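Local atomic coordinates of soluble lytic transglycosylase B3 (Pseudomonas aeruginosa, PDB entry 5ANZ), a protein that probably cleaves the glycan strands of peptidoglycan as a lytic transglycosylase in cell-wall turnover, and carries a bound calcium ion. Residues Gln46-Trp51 and Ser159-Ala164; Arg121-Val126 and Asp135-Ile140; Val257-Gly262 and Leu303-Gly308; Ala261-Ser266 and Gly277-Met282; Val336-Asp341 and Gly347-Ala352. All coordinates share one frame; numbering follows the deposited sequence.

Interaction 1 (Gln46-Trp51 and Ser159-Ala164)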
# COMPACT_ATOMS: atom_id res chain seq x y z
N GLN A 46 -5.83 12.22 -31.87
CA GLN A 46 -4.62 13.01 -31.67
C GLN A 46 -4.91 14.23 -30.80
O GLN A 46 -4.13 14.54 -29.90
CB GLN A 46 -4.01 13.44 -33.01
CG GLN A 46 -2.73 14.24 -32.87
CD GLN A 46 -1.89 14.25 -34.13
OE1 GLN A 46 -1.56 13.19 -34.68
NE2 GLN A 46 -1.54 15.44 -34.60
N SER A 47 -6.02 14.91 -31.06
CA SER A 47 -6.46 15.97 -30.16
C SER A 47 -7.28 15.35 -29.02
O SER A 47 -7.79 14.24 -29.17
CB SER A 47 -7.29 17.01 -30.90
OG SER A 47 -8.65 16.64 -30.93
N PHE A 48 -7.39 16.04 -27.89
CA PHE A 48 -8.16 15.51 -26.76
C PHE A 48 -9.64 15.34 -27.13
O PHE A 48 -10.27 14.35 -26.77
CB PHE A 48 -8.04 16.41 -25.53
CG PHE A 48 -8.84 15.92 -24.35
CD1 PHE A 48 -8.42 14.82 -23.62
CD2 PHE A 48 -10.02 16.55 -23.98
CE1 PHE A 48 -9.14 14.36 -22.53
CE2 PHE A 48 -10.75 16.09 -22.90
CZ PHE A 48 -10.31 14.99 -22.17
N GLU A 49 -10.18 16.32 -27.85
CA GLU A 49 -11.56 16.24 -28.29
C GLU A 49 -11.77 15.04 -29.21
O GLU A 49 -12.78 14.35 -29.11
CB GLU A 49 -11.98 17.53 -29.01
CG GLU A 49 -12.03 18.76 -28.11
CD GLU A 49 -10.65 19.26 -27.71
OE1 GLU A 49 -9.64 18.70 -28.19
OE2 GLU A 49 -10.57 20.23 -26.92
N GLN A 50 -10.81 14.80 -30.10
CA GLN A 50 -10.87 13.63 -30.96
C GLN A 50 -10.84 12.36 -30.11
O GLN A 50 -11.65 11.45 -30.31
CB GLN A 50 -9.72 13.63 -31.97
CG GLN A 50 -9.97 14.48 -33.21
CD GLN A 50 -8.71 14.74 -34.01
OE1 GLN A 50 -7.61 14.37 -33.60
NE2 GLN A 50 -8.86 15.38 -35.17
N TRP A 51 -9.92 12.30 -29.16
CA TRP A 51 -9.86 11.13 -28.30
C TRP A 51 -11.19 10.98 -27.55
O TRP A 51 -11.71 9.87 -27.42
CB TRP A 51 -8.69 11.20 -27.30
CG TRP A 51 -8.90 10.19 -26.22
CD1 TRP A 51 -8.49 8.89 -26.21
CD2 TRP A 51 -9.62 10.39 -25.00
NE1 TRP A 51 -8.91 8.27 -25.06
CE2 TRP A 51 -9.61 9.17 -24.30
CE3 TRP A 51 -10.29 11.48 -24.44
CZ2 TRP A 51 -10.23 9.01 -23.06
CZ3 TRP A 51 -10.90 11.32 -23.20
CH2 TRP A 51 -10.87 10.10 -22.53
N SER A 159 -8.82 13.30 -14.36
CA SER A 159 -7.53 12.65 -14.17
C SER A 159 -7.43 11.37 -15.00
O SER A 159 -6.43 11.16 -15.70
CB SER A 159 -7.30 12.34 -12.69
OG SER A 159 -7.28 13.54 -11.94
N LEU A 160 -8.47 10.53 -14.96
CA LEU A 160 -8.42 9.28 -15.72
C LEU A 160 -8.51 9.51 -17.23
O LEU A 160 -7.89 8.76 -18.00
CB LEU A 160 -9.53 8.33 -15.27
CG LEU A 160 -9.32 7.77 -13.85
CD1 LEU A 160 -10.54 6.97 -13.41
CD2 LEU A 160 -8.05 6.93 -13.78
N ALA A 161 -9.25 10.53 -17.67
CA ALA A 161 -9.28 10.86 -19.10
C ALA A 161 -7.92 11.34 -19.57
O ALA A 161 -7.48 11.01 -20.68
CB ALA A 161 -10.34 11.94 -19.37
N THR A 162 -7.24 12.11 -18.72
CA THR A 162 -5.90 12.57 -19.04
C THR A 162 -4.98 11.37 -19.26
O THR A 162 -4.30 11.29 -20.29
CB THR A 162 -5.33 13.47 -17.92
OG1 THR A 162 -6.12 14.67 -17.84
CG2 THR A 162 -3.88 13.83 -18.24
N LEU A 163 -4.97 10.44 -18.32
CA LEU A 163 -4.12 9.24 -18.44
C LEU A 163 -4.52 8.37 -19.63
O LEU A 163 -3.66 7.79 -20.29
CB LEU A 163 -4.19 8.42 -17.15
CG LEU A 163 -3.64 9.12 -15.91
CD1 LEU A 163 -3.87 8.25 -14.70
CD2 LEU A 163 -2.16 9.41 -16.07
N ALA A 164 -5.82 8.26 -19.90
CA ALA A 164 -6.27 7.50 -21.06
C ALA A 164 -5.76 8.13 -22.36
O ALA A 164 -5.30 7.44 -23.28
CB ALA A 164 -7.79 7.41 -21.08
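F48 and W51 both turn CG anti to the backbone N, with chi1 of 179° and 164°. These torsions send the two rings from the start of helix 48-61 to the small face of helix 156-166, where A161 and A164 lie. The indole does most of the touching. W51 CH2 rests on A161 CB at 3.7 Å. W51 CZ2 comes 3.5 Å from A164 CB, which approaches the ring obliquely. A161 O stands 4.0 Å above the plane of the W51 indole, offset toward its rim. F48 reaches the same alanine from a different quarter. A161 CB lies at the edge of the phenyl ring, 4.1 Å from F48 CZ.

The helix that carries both rings starts with a capping box. Q50 N donates to S47 OG at 3.0 Å, and S47 N donates back to Q50 OE1 at 3.0 Å. The second bond is nearly straight (176°), although S47 N lies above the plane of the Q50 side-chain amide.

Around the contact, the W51 ring also meets F55 and H174, and F48 meets Y165 edge-to-face. F73 from helix 66-73 touches both W51 and A161. Across the two segments the rings meet two alanine methyls and the A161 carbonyl at van der Waals range, so the contact rests on apolar packing; the capping bonds lie at the helix start, away from the alanine contact.

Interaction 2 (Arg121-Val126 and Asp135-Ile140)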
# COMPACT_ATOMS: atom_id res chain seq x y z
N ARG A 121 -20.01 4.10 17.48
CA ARG A 121 -21.21 3.30 17.20
C ARG A 121 -21.11 2.63 15.83
O ARG A 121 -21.26 1.41 15.72
CB ARG A 121 -22.47 4.15 17.26
CG ARG A 121 -23.71 3.30 17.08
CD ARG A 121 -24.97 4.10 17.28
NE ARG A 121 -25.38 4.81 16.07
CZ ARG A 121 -26.54 5.45 15.95
NH1 ARG A 121 -27.40 5.47 16.97
NH2 ARG A 121 -26.85 6.06 14.81
N ILE A 122 -20.88 3.42 14.79
CA ILE A 122 -20.66 2.88 13.45
C ILE A 122 -19.54 1.83 13.40
O ILE A 122 -19.72 0.75 12.83
CB ILE A 122 -20.33 4.00 12.46
CG1 ILE A 122 -21.60 4.78 12.10
CG2 ILE A 122 -19.69 3.44 11.20
CD1 ILE A 122 -21.34 5.97 11.21
N LEU A 123 -18.40 2.12 14.01
CA LEU A 123 -17.29 1.19 13.98
C LEU A 123 -17.63 -0.12 14.67
O LEU A 123 -17.19 -1.20 14.24
CB LEU A 123 -16.04 1.83 14.60
CG LEU A 123 -15.40 2.90 13.72
CD1 LEU A 123 -14.44 3.79 14.51
CD2 LEU A 123 -14.67 2.23 12.55
N GLY A 124 -18.43 -0.04 15.73
CA GLY A 124 -18.86 -1.24 16.43
C GLY A 124 -19.72 -2.10 15.53
O GLY A 124 -19.56 -3.32 15.48
N GLU A 125 -20.64 -1.46 14.82
CA GLU A 125 -21.52 -2.16 13.90
C GLU A 125 -20.73 -2.73 12.71
O GLU A 125 -21.06 -3.80 12.20
CB GLU A 125 -22.64 -1.23 13.43
CG GLU A 125 -23.53 -0.79 14.59
CD GLU A 125 -24.60 0.22 14.20
OE1 GLU A 125 -24.43 0.92 13.18
OE2 GLU A 125 -25.61 0.32 14.93
N VAL A 126 -19.69 -2.02 12.29
CA VAL A 126 -18.86 -2.47 11.19
C VAL A 126 -17.93 -3.60 11.64
O VAL A 126 -17.82 -4.61 10.95
CB VAL A 126 -18.02 -1.32 10.61
CG1 VAL A 126 -16.92 -1.85 9.70
CG2 VAL A 126 -18.92 -0.33 9.87
N ASP A 135 -9.65 -0.87 14.86
CA ASP A 135 -8.39 -0.15 14.88
C ASP A 135 -7.69 -0.26 13.54
O ASP A 135 -7.04 0.68 13.08
CB ASP A 135 -7.46 -0.65 15.99
CG ASP A 135 -7.94 -0.26 17.39
OD1 ASP A 135 -8.84 0.60 17.52
OD2 ASP A 135 -7.38 -0.81 18.36
N ALA A 136 -7.84 -1.41 12.88
CA ALA A 136 -7.24 -1.60 11.57
C ALA A 136 -7.98 -0.80 10.49
O ALA A 136 -7.33 -0.17 9.66
CB ALA A 136 -7.22 -3.08 11.19
N VAL A 137 -9.31 -0.79 10.54
CA VAL A 137 -10.11 0.05 9.63
C VAL A 137 -9.70 1.52 9.77
O VAL A 137 -9.46 2.20 8.77
CB VAL A 137 -11.61 -0.10 9.92
CG1 VAL A 137 -12.43 0.85 9.04
CG2 VAL A 137 -12.06 -1.53 9.64
N VAL A 138 -9.60 2.00 11.00
CA VAL A 138 -9.25 3.40 11.20
C VAL A 138 -7.79 3.67 10.80
O VAL A 138 -7.49 4.72 10.27
CB VAL A 138 -9.54 3.84 12.65
CG1 VAL A 138 -8.93 5.22 12.95
CG2 VAL A 138 -11.07 3.88 12.89
N ALA A 139 -6.90 2.70 11.01
CA ALA A 139 -5.52 2.92 10.59
C ALA A 139 -5.42 3.05 9.08
O ALA A 139 -4.67 3.87 8.58
CB ALA A 139 -4.61 1.78 11.10
N ILE A 140 -6.16 2.22 8.35
CA ILE A 140 -6.13 2.30 6.88
C ILE A 140 -6.66 3.67 6.45
O ILE A 140 -6.10 4.33 5.56
CB ILE A 140 -6.97 1.17 6.25
CG1 ILE A 140 -6.32 -0.21 6.45
CG2 ILE A 140 -7.23 1.46 4.74
CD1 ILE A 140 -5.20 -0.59 5.47
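L123 and V138 form the close part of this helix-to-helix contact. L123 CD1 lies 3.7 Å from V138 CG2, and L123 CD2 lies 4.0 Å from the same methyl. The V138 methyl therefore sits against both ends of the leucine fork, and the two side chains meet at about a right angle. L123 has CG anti to the carbonyl carbon (chi1 -73°), which carries the fork across to helix 134-145. The second pair is looser: L123 CD2 is 4.4 Å from V137 CG1. V126 CG1, one turn on, stays 4.9 Å from V137 CG2, too far for close contact. The other side of helix 120-130 is a different surface. R121, G124 and E125 are exposed there and take no part. All three residues that touch are buried, and all are aliphatic.

The two helices follow one another in the chain, joined by a short loop. The V137 side chain lies about 8 Å from that of Y326, seen to bind N-acetyl-D-glucosamine in another structure of this protein; no sugar is bound here. L116 of helix 106-118 touches both L123 and V138. L235 of helix 231-244 touches L123 and V137, and F343 of helix 330-343 closes on V138.

Interaction 3 (Val257-Gly262 and Leu303-Gly308)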
# COMPACT_ATOMS: atom_id res chain seq x y z
N VAL A 257 10.33 -8.93 16.64
CA VAL A 257 11.03 -10.07 17.22
C VAL A 257 12.51 -9.78 17.35
O VAL A 257 13.01 -8.79 16.81
CB VAL A 257 10.84 -11.35 16.40
CG1 VAL A 257 9.36 -11.73 16.35
CG2 VAL A 257 11.41 -11.16 14.98
N ARG A 258 13.20 -10.64 18.08
CA ARG A 258 14.65 -10.58 18.18
C ARG A 258 15.26 -11.78 17.48
O ARG A 258 14.87 -12.92 17.74
CB ARG A 258 15.08 -10.55 19.65
CG ARG A 258 16.58 -10.61 19.86
CD ARG A 258 16.93 -10.85 21.33
NE ARG A 258 16.49 -9.76 22.20
CZ ARG A 258 16.58 -9.78 23.53
NH1 ARG A 258 17.09 -10.83 24.15
NH2 ARG A 258 16.16 -8.74 24.24
N LEU A 259 16.20 -11.53 16.58
CA LEU A 259 16.89 -12.62 15.87
C LEU A 259 18.15 -13.06 16.59
O LEU A 259 18.85 -12.23 17.18
CB LEU A 259 17.24 -12.20 14.45
CG LEU A 259 16.02 -11.85 13.60
CD1 LEU A 259 16.40 -11.45 12.19
CD2 LEU A 259 15.06 -13.04 13.59
N PRO A 260 18.45 -14.36 16.55
CA PRO A 260 19.68 -14.92 17.12
C PRO A 260 20.92 -14.58 16.30
O PRO A 260 20.82 -14.07 15.18
CB PRO A 260 19.42 -16.42 17.10
CG PRO A 260 18.51 -16.61 15.95
CD PRO A 260 17.58 -15.42 16.01
N ALA A 261 22.08 -14.88 16.87
CA ALA A 261 23.35 -14.66 16.18
C ALA A 261 23.49 -15.63 15.01
O ALA A 261 23.02 -16.76 15.08
CB ALA A 261 24.51 -14.83 17.16
N GLY A 262 24.14 -15.17 13.94
CA GLY A 262 24.38 -15.99 12.77
C GLY A 262 23.11 -16.51 12.13
O GLY A 262 23.09 -17.61 11.57
N LEU A 303 9.26 -13.48 7.83
CA LEU A 303 10.20 -12.56 8.47
C LEU A 303 10.42 -11.30 7.62
O LEU A 303 10.81 -11.39 6.45
CB LEU A 303 11.54 -13.26 8.73
CG LEU A 303 12.69 -12.35 9.16
CD1 LEU A 303 12.41 -11.75 10.51
CD2 LEU A 303 13.99 -13.16 9.18
N LEU A 304 10.15 -10.14 8.21
CA LEU A 304 10.38 -8.86 7.56
C LEU A 304 11.53 -8.08 8.19
O LEU A 304 11.55 -7.87 9.41
CB LEU A 304 9.09 -8.04 7.60
CG LEU A 304 9.06 -6.64 6.98
CD1 LEU A 304 9.12 -6.70 5.46
CD2 LEU A 304 7.80 -5.94 7.44
N LEU A 305 12.49 -7.67 7.37
CA LEU A 305 13.62 -6.85 7.82
C LEU A 305 13.69 -5.54 7.03
O LEU A 305 14.44 -5.45 6.06
CB LEU A 305 14.95 -7.59 7.64
CG LEU A 305 15.32 -8.78 8.52
CD1 LEU A 305 16.58 -9.45 7.97
CD2 LEU A 305 15.55 -8.32 9.95
N PRO A 306 12.92 -4.53 7.44
CA PRO A 306 12.77 -3.33 6.60
C PRO A 306 14.08 -2.56 6.35
O PRO A 306 14.17 -1.85 5.36
CB PRO A 306 11.77 -2.46 7.38
CG PRO A 306 11.73 -3.02 8.76
CD PRO A 306 12.11 -4.47 8.67
N ALA A 307 15.08 -2.72 7.22
CA ALA A 307 16.37 -2.07 7.00
C ALA A 307 17.54 -3.04 7.13
O ALA A 307 18.63 -2.66 7.57
CB ALA A 307 16.55 -0.91 7.97
N GLY A 308 17.34 -4.30 6.73
CA GLY A 308 18.42 -5.26 6.73
C GLY A 308 18.76 -5.81 8.11
O GLY A 308 18.05 -5.53 9.08
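L259 meets L303 and L305 at one end of the five-stranded antiparallel sheet, where strands 254-258 and 300-304 run out into loops. One methyl serves both contacts. L259 CD1 lies 3.9 Å from L305 CD2 and 4.2 Å from L303 CD2. L259 points toward the other segment with an extended chain: CG is anti to the carbonyl carbon (chi1 -61°) and CD1 continues the zigzag (chi2 -180°), so its end reaches the methyls of both leucines. L303 and L305 are two residues apart, and the ends of both reach L259. The L259 and L305 side chains run obliquely to one another.

The two strands are not direct neighbours in the sheet. Strand 313-316 lies between them, so the leucines meet across it rather than along a ladder of backbone bonds. A313 of that middle strand touches both L259 and L305. V257 is bonded through its backbone to A313, and L304 to F314.

Past L305 the chain bends away at P306. G308 N donates to L305 O at 3.2 Å, which closes this turn beside the leucine contact.

Interaction 4 (Ala261-Ser266 and Gly277-Met282)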
# COMPACT_ATOMS: atom_id res chain seq x y z
N ALA A 261 22.08 -14.88 16.87
CA ALA A 261 23.35 -14.66 16.18
C ALA A 261 23.49 -15.63 15.01
O ALA A 261 23.02 -16.76 15.08
CB ALA A 261 24.51 -14.83 17.16
N GLY A 262 24.14 -15.17 13.94
CA GLY A 262 24.38 -15.99 12.77
C GLY A 262 23.11 -16.51 12.13
O GLY A 262 23.09 -17.61 11.57
N PHE A 263 22.04 -15.72 12.21
CA PHE A 263 20.75 -16.13 11.67
C PHE A 263 20.80 -16.23 10.15
O PHE A 263 21.55 -15.51 9.50
CB PHE A 263 19.66 -15.14 12.11
CG PHE A 263 18.26 -15.57 11.74
CD1 PHE A 263 17.60 -16.53 12.49
CD2 PHE A 263 17.61 -15.01 10.66
CE1 PHE A 263 16.31 -16.92 12.17
CE2 PHE A 263 16.33 -15.40 10.32
CZ PHE A 263 15.68 -16.36 11.08
N ASP A 264 19.98 -17.12 9.60
CA ASP A 264 19.89 -17.27 8.16
C ASP A 264 18.97 -16.18 7.61
O ASP A 264 17.76 -16.36 7.51
CB ASP A 264 19.38 -18.66 7.78
CG ASP A 264 19.35 -18.89 6.28
OD1 ASP A 264 19.92 -18.06 5.54
OD2 ASP A 264 18.77 -19.90 5.84
N TYR A 265 19.57 -15.05 7.24
CA TYR A 265 18.80 -13.89 6.82
C TYR A 265 18.17 -14.09 5.44
O TYR A 265 17.37 -13.27 4.99
CB TYR A 265 19.68 -12.64 6.84
CG TYR A 265 20.16 -12.26 8.23
CD1 TYR A 265 19.32 -11.59 9.11
CD2 TYR A 265 21.45 -12.56 8.65
CE1 TYR A 265 19.75 -11.25 10.38
CE2 TYR A 265 21.88 -12.21 9.92
CZ TYR A 265 21.02 -11.55 10.78
OH TYR A 265 21.44 -11.20 12.05
N SER A 266 18.51 -15.20 4.78
CA SER A 266 17.90 -15.51 3.49
C SER A 266 16.43 -15.90 3.65
O SER A 266 15.68 -15.91 2.67
CB SER A 266 18.67 -16.63 2.78
OG SER A 266 18.58 -17.85 3.50
N GLY A 277 5.66 -21.57 15.63
CA GLY A 277 6.35 -22.60 16.38
C GLY A 277 7.68 -22.96 15.76
O GLY A 277 8.67 -23.18 16.46
N GLU A 278 7.71 -23.01 14.43
CA GLU A 278 8.94 -23.32 13.71
C GLU A 278 9.94 -22.17 13.81
O GLU A 278 11.14 -22.41 13.97
CB GLU A 278 8.64 -23.65 12.25
CG GLU A 278 9.89 -23.89 11.41
CD GLU A 278 9.58 -24.53 10.07
OE1 GLU A 278 8.40 -24.84 9.81
OE2 GLU A 278 10.52 -24.74 9.27
N TRP A 279 9.47 -20.93 13.73
CA TRP A 279 10.36 -19.79 13.92
C TRP A 279 11.00 -19.78 15.32
O TRP A 279 12.17 -19.44 15.48
CB TRP A 279 9.63 -18.46 13.70
CG TRP A 279 9.23 -18.15 12.28
CD1 TRP A 279 7.96 -18.07 11.78
CD2 TRP A 279 10.10 -17.84 11.19
NE1 TRP A 279 7.99 -17.74 10.45
CE2 TRP A 279 9.29 -17.59 10.06
CE3 TRP A 279 11.49 -17.75 11.05
CZ2 TRP A 279 9.82 -17.26 8.82
CZ3 TRP A 279 12.02 -17.43 9.82
CH2 TRP A 279 11.18 -17.18 8.71
N GLN A 280 10.21 -20.14 16.33
CA GLN A 280 10.69 -20.09 17.71
C GLN A 280 11.74 -21.16 17.96
O GLN A 280 12.74 -20.93 18.66
CB GLN A 280 9.52 -20.27 18.68
CG GLN A 280 9.94 -20.23 20.15
CD GLN A 280 8.80 -20.59 21.09
OE1 GLN A 280 7.63 -20.55 20.71
NE2 GLN A 280 9.14 -20.94 22.33
N GLY A 281 11.53 -22.34 17.38
CA GLY A 281 12.46 -23.43 17.54
C GLY A 281 13.67 -23.22 16.65
O GLY A 281 14.54 -24.08 16.55
N MET A 282 13.71 -22.06 16.01
CA MET A 282 14.79 -21.71 15.10
C MET A 282 15.69 -20.63 15.68
O MET A 282 16.67 -20.21 15.05
CB MET A 282 14.20 -21.24 13.76
CG MET A 282 15.01 -21.62 12.54
SD MET A 282 14.24 -20.97 11.04
CE MET A 282 14.96 -22.07 9.82
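F263 and M282 bring the two backbones closest, with their CA atoms 8.9 Å apart, so the space between is bridged mainly by side chains. The contact joins the loop after strand 254-258 to the short helix 276-280, on the flank of the five-stranded antiparallel sheet. F263 and W279 carry it. F263 CZ lies 4.0 Å from W279 CZ3, and each atom sits near the plane of the other ring, at its edge. The side chains run at about a right angle to each other, but the rings meet edge to edge and do not form a T-shaped stack. F263 has CG anti to the backbone N (chi1 -173°), which swings the phenyl out of the loop toward the helix.

M282 follows the helix. Its carbonyl O is 4.4 Å from F263 CE1, again at the ring edge. M282 is exposed and its CB is directed toward the loop, but its side chain stays out of close contact. The helix closes with G281 N bonded to G277 O, and M282 N then bonds to W279 O at 3.1 Å.

L303 of strand 300-304 touches both F263 and W279, so the aromatic pair is seated on the sheet. The indole nitrogen is also fixed there, since W279 NE1 bonds to A301 O. Within the loop, F263 CB lies 4.1 Å above the Y265 ring, toward its rim. D264 then makes an Asx turn: S266 N donates to D264 OD1 at 3.3 Å, with an angle of 148°, and reaches it from above the carboxylate plane.

Interaction 5 (Val336-Asp341 and Gly347-Ala352)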
# COMPACT_ATOMS: atom_id res chain seq x y z
N VAL A 336 0.63 0.71 8.60
CA VAL A 336 -0.74 0.44 9.02
C VAL A 336 -0.81 -0.36 10.31
O VAL A 336 -1.56 -0.02 11.22
CB VAL A 336 -1.51 -0.30 7.91
CG1 VAL A 336 -2.86 -0.78 8.43
CG2 VAL A 336 -1.71 0.64 6.73
N GLY A 337 -0.04 -1.44 10.40
CA GLY A 337 -0.08 -2.26 11.60
C GLY A 337 0.37 -1.51 12.84
O GLY A 337 -0.27 -1.57 13.89
N LEU A 338 1.49 -0.79 12.72
CA LEU A 338 1.99 -0.01 13.85
C LEU A 338 1.07 1.16 14.23
O LEU A 338 0.95 1.52 15.40
CB LEU A 338 3.39 0.53 13.56
CG LEU A 338 4.50 -0.52 13.43
CD1 LEU A 338 5.76 0.11 12.87
CD2 LEU A 338 4.78 -1.19 14.79
N LEU A 339 0.41 1.76 13.24
CA LEU A 339 -0.55 2.82 13.55
C LEU A 339 -1.74 2.24 14.33
O LEU A 339 -2.19 2.81 15.32
CB LEU A 339 -1.03 3.51 12.28
CG LEU A 339 -2.03 4.64 12.49
CD1 LEU A 339 -1.49 5.75 13.41
CD2 LEU A 339 -2.40 5.23 11.13
N ALA A 340 -2.27 1.12 13.85
CA ALA A 340 -3.37 0.47 14.56
C ALA A 340 -2.95 0.15 15.99
O ALA A 340 -3.68 0.42 16.93
CB ALA A 340 -3.80 -0.80 13.84
N ASP A 341 -1.74 -0.40 16.14
CA ASP A 341 -1.23 -0.67 17.50
C ASP A 341 -1.10 0.59 18.35
O ASP A 341 -1.35 0.59 19.56
CB ASP A 341 0.15 -1.34 17.42
CG ASP A 341 0.11 -2.76 16.86
OD1 ASP A 341 -0.99 -3.31 16.67
OD2 ASP A 341 1.21 -3.33 16.67
N GLY A 347 2.91 0.13 19.12
CA GLY A 347 3.37 0.67 17.85
C GLY A 347 4.77 1.24 17.82
O GLY A 347 5.18 1.88 16.85
N ARG A 348 5.54 1.04 18.86
CA ARG A 348 6.86 1.57 18.70
C ARG A 348 7.85 0.42 18.77
O ARG A 348 7.53 -0.70 19.17
CB ARG A 348 7.11 2.69 19.71
CG ARG A 348 8.16 2.50 20.73
CD ARG A 348 7.91 3.56 21.78
NE ARG A 348 6.52 3.58 22.25
CZ ARG A 348 5.75 2.50 22.43
NH1 ARG A 348 6.21 1.27 22.18
NH2 ARG A 348 4.51 2.64 22.86
N ILE A 349 9.04 0.71 18.27
CA ILE A 349 9.97 -0.32 17.86
C ILE A 349 11.16 -0.37 18.79
O ILE A 349 11.80 0.65 19.05
CB ILE A 349 10.41 -0.05 16.41
CG1 ILE A 349 9.17 0.00 15.51
CG2 ILE A 349 11.40 -1.09 15.94
CD1 ILE A 349 9.45 0.51 14.11
N VAL A 350 11.45 -1.56 19.32
CA VAL A 350 12.54 -1.76 20.27
C VAL A 350 13.92 -1.75 19.62
O VAL A 350 14.86 -1.14 20.12
CB VAL A 350 12.36 -3.09 21.03
CG1 VAL A 350 13.54 -3.37 21.95
CG2 VAL A 350 11.05 -3.09 21.82
N GLY A 351 14.06 -2.44 18.49
CA GLY A 351 15.35 -2.51 17.83
C GLY A 351 15.67 -1.18 17.16
O GLY A 351 14.82 -0.57 16.53
N ALA A 352 16.92 -0.75 17.28
CA ALA A 352 17.31 0.54 16.72
C ALA A 352 17.43 0.48 15.20
O ALA A 352 17.76 -0.56 14.64
CB ALA A 352 18.64 1.01 17.34
O HOH W 1 3.11 -2.46 18.39
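D341 OD2 and G347 N are held together by one water. The water donates to D341 OD2 at 2.7 Å and accepts from G347 N at 2.7 Å. W253 NE1 adds a weak hydrogen bond to D341 OD2, so the oxygen has two donors. D341 has CG anti to the carbonyl carbon (chi1 -69°), which turns its carboxylate toward the water. D341 CB packs against G347 N, 3.6 Å away.

The backbone of G347 comes close to helix 330-343. G347 CA is 3.5 Å from L338 O, a CA-H...O contact with an angle of 130° at the hydrogen. The same L338 O also accepts from S342 OG. G347 has a positive phi of 86°, and with no side chain it can lie flat against the helix here. L338 CD2 lies 3.7 Å from G347 O.

Further along, the leucine meets I349. L338 CD1 and I349 CD1 are 3.9 Å apart, and the two side chains cross at about a right angle.

Segment 347-352 lies in the loop that runs from helix 330-343 to helix 362-374. E256 of the sheet accepts from V350 N and G351 N, which ties this loop to strand 254-258. Helix 330-343 also packs on helix 134-145, through V336 and A340. The contact thus sets a water bridge beside an apolar patch. The two donors at D341 OD2 probably stabilise its negative charge, and the water satisfies the backbone N-H of G347.

From the N terminus, interaction 1 closes a long, mostly helical loop by bringing helix 48-61 to helix 156-166. Interaction 2 is nested inside that loop and joins the consecutive helices 120-130 and 134-145 across the short loop between them; the two contacts do not touch. Interactions 3 and 4 follow and share A261 and G262. Interaction 4 returns first, at 277-282, within the loop that interaction 3 closes at 303-308. They pack on each other at the sheet. Interaction 5 comes last, in series, joining helix 330-343 to the loop after it. Its helix touches interaction 2 through A139 and V336. No two loops cross.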